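Long-range contact in Ent-copalyl diphosphate synthase (Streptomyces platensis, PDB 5BP8), which belongs to the terpene cyclase family and is a largely helical, single-chain protein related to the squalene-hopene cyclases: residues L134-T146 and L153-A165. Sequence-based numbering, arbitrary orientation.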
loop_
_atom_site.group_PDB
_atom_site.type_symbol
_atom_site.label_atom_id
_atom_site.label_comp_id
_atom_site.label_asym_id
_atom_site.label_seq_id
_atom_site.Cartn_x
_atom_site.Cartn_y
_atom_site.Cartn_z
ATOM N N LEU A 134 11.294 -7.711 -14.951
ATOM C CA LEU A 134 12.592 -7.228 -14.487
ATOM C C LEU A 134 13.686 -8.278 -14.646
ATOM O O LEU A 134 14.833 -7.966 -15.034
ATOM C CB LEU A 134 12.487 -6.816 -13.017
ATOM C CG LEU A 134 11.709 -5.509 -12.846
ATOM C CD1 LEU A 134 11.373 -5.265 -11.409
ATOM C CD2 LEU A 134 12.452 -4.308 -13.436
ATOM N N LEU A 135 13.335 -9.516 -14.324
ATOM C CA LEU A 135 14.268 -10.625 -14.483
ATOM C C LEU A 135 14.756 -10.746 -15.943
ATOM O O LEU A 135 15.955 -10.908 -16.179
ATOM C CB LEU A 135 13.636 -11.926 -14.009
ATOM C CG LEU A 135 14.528 -13.171 -14.047
ATOM C CD1 LEU A 135 15.770 -12.948 -13.232
ATOM C CD2 LEU A 135 13.792 -14.386 -13.508
ATOM N N ALA A 136 13.833 -10.637 -16.912
ATOM C CA ALA A 136 14.206 -10.670 -18.332
ATOM C C ALA A 136 15.116 -9.495 -18.694
ATOM O O ALA A 136 16.101 -9.689 -19.410
ATOM C CB ALA A 136 12.971 -10.684 -19.238
ATOM N N ASP A 137 14.834 -8.295 -18.180
ATOM C CA ASP A 137 15.696 -7.143 -18.492
ATOM C C ASP A 137 17.070 -7.297 -17.856
ATOM O O ASP A 137 18.085 -6.949 -18.474
ATOM C CB ASP A 137 15.049 -5.824 -18.059
ATOM C CG ASP A 137 13.981 -5.333 -19.050
ATOM O OD1 ASP A 137 13.968 -5.808 -20.213
ATOM O OD2 ASP A 137 13.198 -4.438 -18.680
ATOM N N ILE A 138 17.108 -7.835 -16.643
ATOM C CA ILE A 138 18.399 -8.127 -15.985
ATOM C C ILE A 138 19.211 -9.104 -16.840
ATOM O O ILE A 138 20.370 -8.851 -17.161
ATOM C CB ILE A 138 18.212 -8.685 -14.567
ATOM C CG1 ILE A 138 17.706 -7.560 -13.650
ATOM C CG2 ILE A 138 19.539 -9.258 -14.033
ATOM C CD1 ILE A 138 17.207 -8.063 -12.305
ATOM N N ASN A 139 18.582 -10.180 -17.280
ATOM C CA ASN A 139 19.301 -11.148 -18.080
ATOM C C ASN A 139 19.804 -10.561 -19.400
ATOM O O ASN A 139 20.913 -10.863 -19.818
ATOM C CB ASN A 139 18.466 -12.410 -18.293
ATOM C CG ASN A 139 18.453 -13.272 -17.069
ATOM O OD1 ASN A 139 19.451 -13.318 -16.334
ATOM N ND2 ASN A 139 17.342 -13.967 -16.824
ATOM N N THR A 140 19.020 -9.682 -20.004
ATOM C CA THR A 140 19.468 -8.966 -21.194
ATOM C C THR A 140 20.707 -8.139 -20.921
ATOM O O THR A 140 21.691 -8.183 -21.705
ATOM C CB THR A 140 18.313 -8.115 -21.773
ATOM O OG1 THR A 140 17.275 -9.015 -22.181
ATOM C CG2 THR A 140 18.762 -7.308 -22.954
ATOM N N ARG A 141 20.695 -7.401 -19.810
ATOM C CA ARG A 141 21.844 -6.592 -19.432
ATOM C C ARG A 141 23.071 -7.442 -19.110
ATOM O O ARG A 141 24.183 -7.065 -19.464
ATOM C CB ARG A 141 21.534 -5.698 -18.238
ATOM C CG ARG A 141 20.414 -4.705 -18.480
ATOM C CD ARG A 141 20.862 -3.528 -19.288
ATOM N NE ARG A 141 19.746 -2.602 -19.461
ATOM C CZ ARG A 141 19.757 -1.574 -20.309
ATOM N NH1 ARG A 141 20.832 -1.326 -21.078
ATOM N NH2 ARG A 141 18.678 -0.799 -20.402
ATOM N N LEU A 142 22.865 -8.583 -18.446
ATOM C CA LEU A 142 23.970 -9.488 -18.118
ATOM C C LEU A 142 24.633 -10.052 -19.362
ATOM O O LEU A 142 25.876 -10.214 -19.408
ATOM C CB LEU A 142 23.493 -10.643 -17.230
ATOM C CG LEU A 142 23.074 -10.234 -15.817
ATOM C CD1 LEU A 142 22.532 -11.422 -15.033
ATOM C CD2 LEU A 142 24.211 -9.598 -15.046
ATOM N N ALA A 143 23.820 -10.365 -20.365
ATOM C CA ALA A 143 24.357 -10.908 -21.628
ATOM C C ALA A 143 25.223 -9.872 -22.323
ATOM O O ALA A 143 26.177 -10.229 -23.000
ATOM C CB ALA A 143 23.231 -11.357 -22.554
ATOM N N ALA A 144 24.888 -8.599 -22.153
ATOM C CA ALA A 144 25.609 -7.491 -22.794
ATOM C C ALA A 144 26.837 -7.028 -22.034
ATOM O O ALA A 144 27.648 -6.304 -22.592
ATOM C CB ALA A 144 24.674 -6.311 -23.002
ATOM N N LEU A 145 27.000 -7.425 -20.772
ATOM C CA LEU A 145 28.216 -7.094 -20.037
ATOM C C LEU A 145 29.425 -7.686 -20.716
ATOM O O LEU A 145 29.355 -8.758 -21.324
ATOM C CB LEU A 145 28.195 -7.660 -18.620
ATOM C CG LEU A 145 27.323 -7.007 -17.568
ATOM C CD1 LEU A 145 27.385 -7.854 -16.300
ATOM C CD2 LEU A 145 27.756 -5.583 -17.301
ATOM N N THR A 146 30.546 -6.992 -20.585
ATOM C CA THR A 146 31.838 -7.553 -20.960
ATOM C C THR A 146 32.692 -7.643 -19.714
ATOM O O THR A 146 32.371 -7.058 -18.677
ATOM C CB THR A 146 32.570 -6.657 -21.963
ATOM O OG1 THR A 146 33.015 -5.479 -21.293
ATOM C CG2 THR A 146 31.650 -6.269 -23.087
ATOM N N LEU A 153 31.686 -6.945 -11.402
ATOM C CA LEU A 153 30.564 -7.068 -12.304
ATOM C C LEU A 153 30.905 -7.761 -13.619
ATOM O O LEU A 153 30.108 -8.544 -14.135
ATOM C CB LEU A 153 29.921 -5.676 -12.483
ATOM C CG LEU A 153 28.506 -5.600 -12.948
ATOM C CD1 LEU A 153 27.591 -6.444 -12.068
ATOM C CD2 LEU A 153 28.090 -4.143 -12.966
ATOM N N GLY A 154 32.115 -7.555 -14.148
ATOM C CA GLY A 154 32.568 -8.277 -15.322
ATOM C C GLY A 154 32.541 -9.799 -15.196
ATOM O O GLY A 154 32.321 -10.518 -16.168
ATOM N N ALA A 155 32.709 -10.292 -13.974
ATOM C CA ALA A 155 32.630 -11.720 -13.710
ATOM C C ALA A 155 31.222 -12.289 -13.907
ATOM O O ALA A 155 31.057 -13.504 -14.080
ATOM C CB ALA A 155 33.116 -12.000 -12.286
ATOM N N TRP A 156 30.214 -11.413 -13.865
ATOM C CA TRP A 156 28.807 -11.779 -14.087
ATOM C C TRP A 156 28.391 -11.804 -15.543
ATOM O O TRP A 156 27.273 -12.218 -15.867
ATOM C CB TRP A 156 27.886 -10.811 -13.314
ATOM C CG TRP A 156 27.888 -11.057 -11.854
ATOM C CD1 TRP A 156 28.745 -10.559 -10.954
ATOM C CD2 TRP A 156 26.962 -11.885 -11.127
ATOM N NE1 TRP A 156 28.425 -11.018 -9.687
ATOM C CE2 TRP A 156 27.334 -11.838 -9.774
ATOM C CE3 TRP A 156 25.866 -12.654 -11.499
ATOM C CZ2 TRP A 156 26.646 -12.536 -8.773
ATOM C CZ3 TRP A 156 25.180 -13.372 -10.496
ATOM C CH2 TRP A 156 25.589 -13.309 -9.167
ATOM N N SER A 157 29.287 -11.381 -16.433
ATOM C CA SER A 157 29.009 -11.360 -17.857
ATOM C C SER A 157 28.497 -12.711 -18.340
ATOM O O SER A 157 29.086 -13.750 -18.036
ATOM C CB SER A 157 30.284 -10.955 -18.625
ATOM O OG SER A 157 30.021 -10.904 -20.014
ATOM N N GLY A 158 27.383 -12.699 -19.063
ATOM C CA GLY A 158 26.806 -13.899 -19.618
ATOM C C GLY A 158 26.060 -14.823 -18.655
ATOM O O GLY A 158 25.649 -15.936 -19.045
ATOM N N THR A 159 25.922 -14.419 -17.399
ATOM C CA THR A 159 25.105 -15.163 -16.440
ATOM C C THR A 159 23.631 -15.075 -16.852
ATOM O O THR A 159 23.210 -14.059 -17.366
ATOM C CB THR A 159 25.269 -14.581 -15.014
ATOM O OG1 THR A 159 26.606 -14.857 -14.547
ATOM C CG2 THR A 159 24.249 -15.188 -14.038
ATOM N N THR A 160 22.877 -16.149 -16.630
ATOM C CA THR A 160 21.432 -16.153 -16.769
ATOM C C THR A 160 20.862 -16.522 -15.420
ATOM O O THR A 160 21.127 -17.606 -14.922
ATOM C CB THR A 160 20.948 -17.193 -17.793
ATOM O OG1 THR A 160 21.586 -16.934 -19.044
ATOM C CG2 THR A 160 19.440 -17.116 -17.980
ATOM N N LEU A 161 20.121 -15.591 -14.811
ATOM C CA LEU A 161 19.425 -15.860 -13.574
ATOM C C LEU A 161 18.092 -16.533 -13.880
ATOM O O LEU A 161 17.431 -16.200 -14.866
ATOM C CB LEU A 161 19.164 -14.557 -12.843
ATOM C CG LEU A 161 20.370 -13.758 -12.379
ATOM C CD1 LEU A 161 19.878 -12.467 -11.754
ATOM C CD2 LEU A 161 21.226 -14.541 -11.419
ATOM N N THR A 162 17.714 -17.494 -13.053
ATOM C CA THR A 162 16.431 -18.165 -13.216
ATOM C C THR A 162 15.730 -18.281 -11.869
ATOM O O THR A 162 16.343 -18.131 -10.821
ATOM C CB THR A 162 16.600 -19.589 -13.819
ATOM O OG1 THR A 162 17.138 -20.461 -12.836
ATOM C CG2 THR A 162 17.521 -19.581 -15.019
ATOM N N SER A 163 14.445 -18.580 -11.910
ATOM C CA SER A 163 13.680 -18.787 -10.716
ATOM C C SER A 163 12.683 -19.919 -10.931
ATOM O O SER A 163 12.038 -19.982 -11.976
ATOM C CB SER A 163 12.901 -17.525 -10.357
ATOM O OG SER A 163 12.009 -17.771 -9.265
ATOM N N PRO A 164 12.530 -20.781 -9.929
ATOM C CA PRO A 164 11.502 -21.832 -9.939
ATOM C C PRO A 164 10.087 -21.345 -9.636
ATOM O O PRO A 164 9.124 -22.114 -9.792
ATOM C CB PRO A 164 11.983 -22.790 -8.859
ATOM C CG PRO A 164 12.687 -21.910 -7.884
ATOM C CD PRO A 164 13.369 -20.851 -8.722
ATOM N N ALA A 165 9.946 -20.084 -9.221
ATOM C CA ALA A 165 8.648 -19.600 -8.747
ATOM C C ALA A 165 7.669 -19.432 -9.894
ATOM O O ALA A 165 7.992 -18.811 -10.902
ATOM C CB ALA A 165 8.805 -18.300 -7.993
HETATM O O HOH W 1 21.893 -13.481 -19.652
#
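With CG set beside its own backbone N (chi1 -77°), N139 presents its carboxamide to the backbone of L161 and grips both polar atoms of that residue. OD1 accepts from L161 N at 2.8 Å, the donor tilted from the carbonyl plane, while ND2 donates a hydrogen bond to L161 O at 3.0 Å. ND2 lies in the carbonyl plane of L161, on a lone pair of O, and that oxygen lies close to the amide plane of N139, so the two bonds fix the amide's rotation. S157, whose OG stands anti to its backbone N (chi1 -179°), donates to L145 O at 2.6 Å from above the carbonyl plane. G158 N meets L142 O at 2.9 Å; the N-H points almost straight at the oxygen (173°), although it too arrives above the carbonyl plane. Between the G158 and N139 bonds a water donates to N139 O at 2.8 Å and T159 O at 2.7 Å. On the buried side, L161 CB packs on L135 CD1 at 3.8 Å, L161 CD1 meets I138 CG2, and the L142 side chain crosses that of L161 at about a right angle. L145 CD1 reaches L153 O at 3.5 Å and packs more loosely against W156 CB. L109 of helix 98-116 backs L142, L153 and W156. The geometry is that of an extended chain, entered through a type II turn (W156-T159), running back along helix 127-144 and held by an asparagine amide bridging one residue's N-H and C=O.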